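WGR domain-containing protein (Bacteroides fragilis, PDB 2RA8) is of unknown function but combines an N-terminal WGR domain, a module probably involved in nucleic-acid binding, with a curved array of leucine-rich repeats. Local coordinates at residues Phe138-Leu144 with Val167-Leu173. Numbering follows the deposited sequence.
Sequences FAHFEGL and VLDAMPL
Residues 138-144 form a type I beta turn, Phe138 to Phe141, closed by Phe141 N to Phe138 O at 3.3 Å, then become extended at Gly143 and Leu144. In 167-173 the last part of a helix gives way to loop; Met171 N still bonds Leu168 O at 3.2 Å, before phi/psi of -127/73 at Met171 turns the chain into Pro172. In register, the CA atoms of Ala139 and Met171 lie 4.7 Å apart and those of Glu142 and Leu173 5.3 Å; the tightest backbone approach is Phe141 O to Leu173 C, 3.3 Å. Contact between the segments is by van der Waals packing.

Met171, a selenomethionine with chi1 m and chi2 t, is the principal wedge, having the largest covered area. Its CG lies 3.5 Å from Phe138 O, its SE 4.2 Å from Phe141 CB, and its CE 4.2 Å from Leu144 CD2. The same Leu144 CD2 sits 4.3 Å from both Val167 CG1 and Leu168 CD2. At the more exposed end, Leu173 covers the turn, its CD2 3.7 Å from Ala139 O, while Glu142 CA approaches Leu173 O at 3.6 Å.

The contact joins elements of one beta-alpha-beta unit of a leucine-rich-repeat fold, buried at the Met171 and Leu144 end and open at Leu173: helix 165-169 packs against parallel strand 143-146, which lies between strands 111-114 and 176-180, while Ile131 of helix 125-132 touches Phe138, Val167 and Met171.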
ATOM      1  N   PHE A 138     -22.834  -4.298  22.286  1.00 22.13           N
ATOM      2  CA  PHE A 138     -21.659  -4.912  21.668  1.00 24.21           C
ATOM      3  C   PHE A 138     -21.530  -6.372  22.016  1.00 29.31           C
ATOM      4  O   PHE A 138     -20.599  -7.052  21.576  1.00 26.10           O
ATOM      5  CB  PHE A 138     -20.370  -4.186  22.108  1.00 28.90           C
ATOM      6  CG  PHE A 138     -20.341  -2.717  21.774  1.00 27.44           C
ATOM      7  CD1 PHE A 138     -20.941  -1.782  22.614  1.00 21.75           C
ATOM      8  CD2 PHE A 138     -19.716  -2.271  20.616  1.00 17.81           C
ATOM      9  CE1 PHE A 138     -20.917  -0.423  22.299  1.00 22.47           C
ATOM     10  CE2 PHE A 138     -19.686  -0.914  20.293  1.00 21.91           C
ATOM     11  CZ  PHE A 138     -20.290   0.010  21.138  1.00 20.96           C
ATOM     12  N   ALA A 139     -22.470  -6.873  22.807  1.00 25.55           N
ATOM     13  CA  ALA A 139     -22.430  -8.268  23.218  1.00 33.82           C
ATOM     14  C   ALA A 139     -22.492  -9.229  22.058  1.00 26.05           C
ATOM     15  O   ALA A 139     -22.087 -10.388  22.193  1.00 29.24           O
ATOM     16  CB  ALA A 139     -23.574  -8.550  24.193  1.00 36.07           C
ATOM     17  N   HIS A 140     -22.979  -8.763  20.910  1.00 22.48           N
ATOM     18  CA  HIS A 140     -23.116  -9.625  19.736  1.00 25.68           C
ATOM     19  C   HIS A 140     -21.917  -9.786  18.811  1.00 21.95           C
ATOM     20  O   HIS A 140     -21.859 -10.732  18.025  1.00 29.95           O
ATOM     21  CB  HIS A 140     -24.320  -9.170  18.885  1.00 22.20           C
ATOM     22  CG  HIS A 140     -24.092  -7.901  18.119  1.00 25.58           C
ATOM     23  ND1 HIS A 140     -24.167  -6.652  18.698  1.00 20.97           N
ATOM     24  CD2 HIS A 140     -23.815  -7.693  16.809  1.00 21.60           C
ATOM     25  CE1 HIS A 140     -23.952  -5.727  17.775  1.00 21.89           C
ATOM     26  NE2 HIS A 140     -23.736  -6.333  16.619  1.00 22.05           N
ATOM     27  N   PHE A 141     -20.955  -8.877  18.888  1.00 25.89           N
ATOM     28  CA  PHE A 141     -19.799  -8.945  17.999  1.00 16.06           C
ATOM     29  C   PHE A 141     -18.947 -10.203  18.062  1.00 16.49           C
ATOM     30  O   PHE A 141     -18.689 -10.760  19.133  1.00 24.93           O
ATOM     31  CB  PHE A 141     -18.932  -7.705  18.205  1.00 23.42           C
ATOM     32  CG  PHE A 141     -19.506  -6.476  17.585  1.00 18.69           C
ATOM     33  CD1 PHE A 141     -19.422  -6.277  16.215  1.00 25.47           C
ATOM     34  CD2 PHE A 141     -20.152  -5.526  18.359  1.00 19.72           C
ATOM     35  CE1 PHE A 141     -19.970  -5.151  15.630  1.00 18.69           C
ATOM     36  CE2 PHE A 141     -20.704  -4.392  17.774  1.00 22.95           C
ATOM     37  CZ  PHE A 141     -20.613  -4.209  16.412  1.00 28.49           C
ATOM     38  N   GLU A 142     -18.516 -10.657  16.887  1.00 15.19           N
ATOM     39  CA  GLU A 142     -17.699 -11.854  16.769  1.00 16.95           C
ATOM     40  C   GLU A 142     -16.283 -11.529  16.373  1.00 15.79           C
ATOM     41  O   GLU A 142     -15.396 -12.375  16.457  1.00 19.50           O
ATOM     42  CB  GLU A 142     -18.315 -12.801  15.734  1.00 10.58           C
ATOM     43  CG  GLU A 142     -19.798 -13.066  15.996  1.00 24.16           C
ATOM     44  CD  GLU A 142     -20.391 -14.092  15.068  1.00 24.37           C
ATOM     45  OE1 GLU A 142     -19.869 -14.243  13.942  1.00 19.62           O
ATOM     46  OE2 GLU A 142     -21.389 -14.733  15.460  1.00 31.09           O
ATOM     47  N   GLY A 143     -16.062 -10.298  15.926  1.00 21.93           N
ATOM     48  CA  GLY A 143     -14.727  -9.898  15.533  1.00 22.94           C
ATOM     49  C   GLY A 143     -14.443  -8.471  15.945  1.00 25.01           C
ATOM     50  O   GLY A 143     -15.300  -7.607  15.819  1.00 19.58           O
ATOM     51  N   LEU A 144     -13.234  -8.226  16.442  1.00 20.35           N
ATOM     52  CA  LEU A 144     -12.823  -6.900  16.876  1.00 21.75           C
ATOM     53  C   LEU A 144     -11.411  -6.587  16.431  1.00  8.91           C
ATOM     54  O   LEU A 144     -10.477  -7.334  16.722  1.00 15.55           O
ATOM     55  CB  LEU A 144     -12.889  -6.792  18.407  1.00 24.35           C
ATOM     56  CG  LEU A 144     -12.255  -5.535  19.034  1.00 17.32           C
ATOM     57  CD1 LEU A 144     -12.984  -4.287  18.535  1.00 13.73           C
ATOM     58  CD2 LEU A 144     -12.317  -5.624  20.555  1.00 21.01           C
ATOM     59  N   VAL A 167     -13.215  -4.664  28.004  1.00 28.75           N
ATOM     60  CA  VAL A 167     -13.859  -4.604  26.696  1.00 25.79           C
ATOM     61  C   VAL A 167     -14.059  -6.004  26.180  1.00 22.67           C
ATOM     62  O   VAL A 167     -15.118  -6.327  25.645  1.00 27.86           O
ATOM     63  CB  VAL A 167     -13.009  -3.788  25.690  1.00 25.10           C
ATOM     64  CG1 VAL A 167     -13.593  -3.903  24.289  1.00 33.34           C
ATOM     65  CG2 VAL A 167     -12.979  -2.325  26.119  1.00 17.20           C
ATOM     66  N   LEU A 168     -13.049  -6.852  26.345  1.00 24.18           N
ATOM     67  CA  LEU A 168     -13.161  -8.229  25.903  1.00 21.78           C
ATOM     68  C   LEU A 168     -14.219  -8.944  26.734  1.00 28.23           C
ATOM     69  O   LEU A 168     -14.909  -9.833  26.232  1.00 19.69           O
ATOM     70  CB  LEU A 168     -11.808  -8.949  26.030  1.00 20.58           C
ATOM     71  CG  LEU A 168     -10.647  -8.325  25.221  1.00 27.88           C
ATOM     72  CD1 LEU A 168      -9.387  -9.138  25.444  1.00 21.64           C
ATOM     73  CD2 LEU A 168     -10.988  -8.275  23.732  1.00 19.54           C
ATOM     74  N   ASP A 169     -14.367  -8.554  28.000  1.00 24.62           N
ATOM     75  CA  ASP A 169     -15.371  -9.182  28.865  1.00 26.85           C
ATOM     76  C   ASP A 169     -16.778  -8.825  28.434  1.00 26.16           C
ATOM     77  O   ASP A 169     -17.704  -9.606  28.640  1.00 29.07           O
ATOM     78  CB  ASP A 169     -15.182  -8.771  30.336  1.00 18.12           C
ATOM     79  CG  ASP A 169     -13.878  -9.296  30.937  1.00 25.77           C
ATOM     80  OD1 ASP A 169     -13.253 -10.202  30.342  1.00 22.38           O
ATOM     81  OD2 ASP A 169     -13.486  -8.800  32.016  1.00 27.16           O
ATOM     82  N   ALA A 170     -16.941  -7.642  27.842  1.00 21.19           N
ATOM     83  CA  ALA A 170     -18.244  -7.175  27.353  1.00 17.76           C
ATOM     84  C   ALA A 170     -18.610  -7.775  25.985  1.00 15.10           C
ATOM     85  O   ALA A 170     -19.714  -7.572  25.480  1.00 21.12           O
ATOM     86  CB  ALA A 170     -18.251  -5.633  27.268  1.00 20.00           C
HETATM   87  N   MSE A 171     -17.689  -8.524  25.387  1.00 22.68           N
HETATM   88  CA  MSE A 171     -17.936  -9.153  24.094  1.00 17.54           C
HETATM   89  C   MSE A 171     -17.651 -10.619  24.208  1.00 20.03           C
HETATM   90  O   MSE A 171     -16.652 -11.115  23.700  1.00 21.38           O
HETATM   91  CB  MSE A 171     -17.033  -8.521  23.029  1.00 16.46           C
HETATM   92  CG  MSE A 171     -17.320  -7.052  22.847  1.00 14.81           C
HETATM   93 SE   MSE A 171     -16.384  -6.295  21.291  1.00 44.64          SE
HETATM   94  CE  MSE A 171     -16.078  -4.526  21.956  1.00 22.35           C
ATOM     95  N   PRO A 172     -18.541 -11.356  24.885  1.00 20.38           N
ATOM     96  CA  PRO A 172     -18.338 -12.797  25.062  1.00 18.95           C
ATOM     97  C   PRO A 172     -18.423 -13.656  23.821  1.00 16.38           C
ATOM     98  O   PRO A 172     -18.005 -14.812  23.842  1.00 26.79           O
ATOM     99  CB  PRO A 172     -19.388 -13.166  26.112  1.00 19.31           C
ATOM    100  CG  PRO A 172     -20.514 -12.200  25.823  1.00 15.88           C
ATOM    101  CD  PRO A 172     -19.778 -10.895  25.547  1.00 19.93           C
ATOM    102  N   LEU A 173     -18.952 -13.101  22.732  1.00 18.64           N
ATOM    103  CA  LEU A 173     -19.086 -13.855  21.485  1.00 22.93           C
ATOM    104  C   LEU A 173     -17.931 -13.666  20.519  1.00 16.14           C
ATOM    105  O   LEU A 173     -17.898 -14.286  19.454  1.00 15.85           O
ATOM    106  CB  LEU A 173     -20.414 -13.496  20.795  1.00 17.94           C
ATOM    107  CG  LEU A 173     -21.618 -14.454  20.945  1.00 39.66           C
ATOM    108  CD1 LEU A 173     -21.653 -15.084  22.327  1.00 36.41           C
ATOM    109  CD2 LEU A 173     -22.913 -13.686  20.658  1.00 24.76           C
TER